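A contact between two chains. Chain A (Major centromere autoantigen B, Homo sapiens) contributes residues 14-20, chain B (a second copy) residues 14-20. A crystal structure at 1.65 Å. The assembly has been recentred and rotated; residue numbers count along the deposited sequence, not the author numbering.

Chain A (14-20) AYFAMVK
Chain B, residues 14-20: AYFAMVK

Both stretches are helical throughout, each a segment of a longer helix, with phi between -52° and -74° and psi between -35° and -50°. The i to i+4 ladder confirms this: Val A19 N to Tyr A15 O is 3.0 Å and Val B19 N to Tyr B15 O is 2.9 Å. The axes approach to 8.4 Å, and their N-to-C directions differ by 136° (signed crossing angle -136°), so the helices run obliquely antiparallel. The register centres on Tyr A15 CA and Tyr B15 CA, 4.9 Å apart; Phe A16 CA to Val B19 CA and Val A19 CA to Phe B16 CA are each 6.3 Å.

No hydrogen bond crosses the contact; apolar packing buries 432 Å² in total, most per residue on the tyrosines. Both are m at chi1, with chi2 -21° in Tyr A15 and 135° in Tyr B15 (equivalent to -45°), so their rings are turned similarly. The rings are near parallel (28°) yet slid apart, centroids 5.7 Å apart, with Tyr A15 CD1 to Tyr B15 CD2 at 3.5 Å. Their flat faces receive the methionines.

The methionines break the symmetry. Met B18 (m, t, m) lays CE over a face of the Tyr A15 ring, 3.7 Å from its centroid and 18° off the normal. Met A18 (m, m, chi3 109°) leads its end away, leaving CB over a face of the Tyr B15 ring, 3.8 Å from the centroid. Flexible, unbranched methionine can adopt either arrangement.

The valines, t at chi1 with CA-to-CB toward the partner, restore near symmetry. Val B19 CG2 lies 3.6 Å from Phe A16 N; Val A19 CG2 lies 3.6 Å from Phe B16 N. A short branched side chain suits this place, reaching the partner backbone without further length. Both phenylalanines, t at chi1 (chi2 -96° and 80° in A and B), are buried, adding apolar packing: Phe A16 CB to Val B19 CG2 is 3.9 Å, Phe B16 CB to Val A19 CG2 4.0 Å. Ala A14, Ala A17, Lys A20 and their chain B counterparts make no contact; both lysine NZ atoms are hydrogen-bonded elsewhere in the structure.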

# COMPACT_ATOMS: atom_id res chain seq x y z
N ALA A 14 -2.96 0.60 -9.76
CA ALA A 14 -4.25 1.31 -9.71
C ALA A 14 -4.77 1.31 -8.28
O ALA A 14 -5.18 2.34 -7.74
CB ALA A 14 -5.27 0.68 -10.67
N TYR A 15 -4.76 0.13 -7.69
CA TYR A 15 -5.18 -0.09 -6.25
C TYR A 15 -4.32 0.74 -5.33
O TYR A 15 -4.78 1.37 -4.42
CB TYR A 15 -5.03 -1.54 -5.89
CG TYR A 15 -5.87 -2.49 -6.76
CD1 TYR A 15 -6.98 -2.03 -7.47
CD2 TYR A 15 -5.54 -3.82 -6.83
CE1 TYR A 15 -7.74 -2.93 -8.28
CE2 TYR A 15 -6.28 -4.70 -7.61
CZ TYR A 15 -7.35 -4.26 -8.31
OH TYR A 15 -8.03 -5.22 -9.04
N PHE A 16 -3.00 0.72 -5.53
CA PHE A 16 -2.13 1.55 -4.72
C PHE A 16 -2.42 3.06 -4.80
O PHE A 16 -2.36 3.79 -3.77
CB PHE A 16 -0.64 1.30 -5.10
CG PHE A 16 0.28 1.98 -4.13
CD1 PHE A 16 0.83 3.21 -4.39
CD2 PHE A 16 0.47 1.38 -2.87
CE1 PHE A 16 1.61 3.86 -3.39
CE2 PHE A 16 1.28 1.98 -1.90
CZ PHE A 16 1.81 3.25 -2.16
N ALA A 17 -2.80 3.53 -5.99
CA ALA A 17 -3.22 4.92 -6.19
C ALA A 17 -4.44 5.25 -5.29
O ALA A 17 -4.50 6.32 -4.69
CB ALA A 17 -3.51 5.18 -7.71
N MET A 18 -5.34 4.29 -5.16
CA MET A 18 -6.53 4.47 -4.36
C MET A 18 -6.15 4.42 -2.86
O MET A 18 -6.70 5.17 -2.07
CB MET A 18 -7.58 3.39 -4.71
CG MET A 18 -8.15 3.56 -6.12
SD MET A 18 -9.09 5.12 -6.29
CE MET A 18 -8.38 5.77 -6.98
N VAL A 19 -5.25 3.53 -2.46
CA VAL A 19 -4.70 3.55 -1.08
C VAL A 19 -4.09 4.94 -0.76
O VAL A 19 -4.31 5.48 0.34
CB VAL A 19 -3.61 2.43 -0.84
CG1 VAL A 19 -2.97 2.60 0.55
CG2 VAL A 19 -4.16 1.03 -1.07
N LYS A 20 -3.31 5.51 -1.69
CA LYS A 20 -2.70 6.82 -1.50
C LYS A 20 -3.80 7.93 -1.40
O LYS A 20 -3.71 8.85 -0.58
CB LYS A 20 -1.61 7.05 -2.62
CG LYS A 20 -0.86 8.41 -2.61
CD LYS A 20 0.43 8.28 -3.46
CE LYS A 20 0.20 8.10 -4.93
NZ LYS A 20 1.50 8.33 -5.69
N ALA B 14 -9.29 -3.20 1.25
CA ALA B 14 -9.33 -4.16 0.12
C ALA B 14 -8.25 -3.90 -0.95
O ALA B 14 -7.54 -4.81 -1.37
CB ALA B 14 -10.70 -4.17 -0.51
N TYR B 15 -8.09 -2.64 -1.34
CA TYR B 15 -7.07 -2.26 -2.34
C TYR B 15 -5.70 -2.58 -1.76
O TYR B 15 -4.84 -3.16 -2.45
CB TYR B 15 -7.15 -0.77 -2.59
CG TYR B 15 -8.35 -0.29 -3.39
CD1 TYR B 15 -9.07 0.84 -2.98
CD2 TYR B 15 -8.73 -0.94 -4.59
CE1 TYR B 15 -10.14 1.30 -3.75
CE2 TYR B 15 -9.76 -0.49 -5.32
CZ TYR B 15 -10.48 0.62 -4.88
OH TYR B 15 -11.50 1.07 -5.63
N PHE B 16 -5.48 -2.23 -0.48
CA PHE B 16 -4.20 -2.57 0.17
C PHE B 16 -3.95 -4.08 0.20
O PHE B 16 -2.85 -4.50 -0.06
CB PHE B 16 -4.08 -1.98 1.58
CG PHE B 16 -2.73 -2.25 2.18
CD1 PHE B 16 -1.63 -1.46 1.83
CD2 PHE B 16 -2.54 -3.34 3.02
CE1 PHE B 16 -0.31 -1.79 2.36
CE2 PHE B 16 -1.31 -3.63 3.56
CZ PHE B 16 -0.19 -2.84 3.21
N ALA B 17 -4.97 -4.88 0.55
CA ALA B 17 -4.88 -6.32 0.59
C ALA B 17 -4.33 -6.89 -0.76
O ALA B 17 -3.42 -7.75 -0.78
CB ALA B 17 -6.29 -6.87 0.90
N MET B 18 -4.86 -6.37 -1.84
CA MET B 18 -4.51 -6.80 -3.19
C MET B 18 -3.11 -6.31 -3.55
O MET B 18 -2.32 -7.06 -4.14
CB MET B 18 -5.59 -6.34 -4.17
CG MET B 18 -6.92 -7.25 -4.04
SD MET B 18 -8.15 -6.95 -5.24
CE MET B 18 -8.57 -5.15 -4.94
N VAL B 19 -2.78 -5.08 -3.13
CA VAL B 19 -1.40 -4.58 -3.28
C VAL B 19 -0.44 -5.51 -2.56
O VAL B 19 0.63 -5.89 -3.09
CB VAL B 19 -1.19 -3.11 -2.74
CG1 VAL B 19 0.34 -2.79 -2.64
CG2 VAL B 19 -1.91 -2.05 -3.59
N LYS B 20 -0.83 -5.96 -1.37
CA LYS B 20 0.03 -6.87 -0.54
C LYS B 20 0.17 -8.27 -1.18
O LYS B 20 1.28 -8.83 -1.27
CB LYS B 20 -0.57 -6.98 0.88
CG LYS B 20 0.29 -7.75 1.88
CD LYS B 20 -0.45 -7.81 3.24
CE LYS B 20 0.28 -8.61 4.29
NZ LYS B 20 -0.46 -8.43 5.59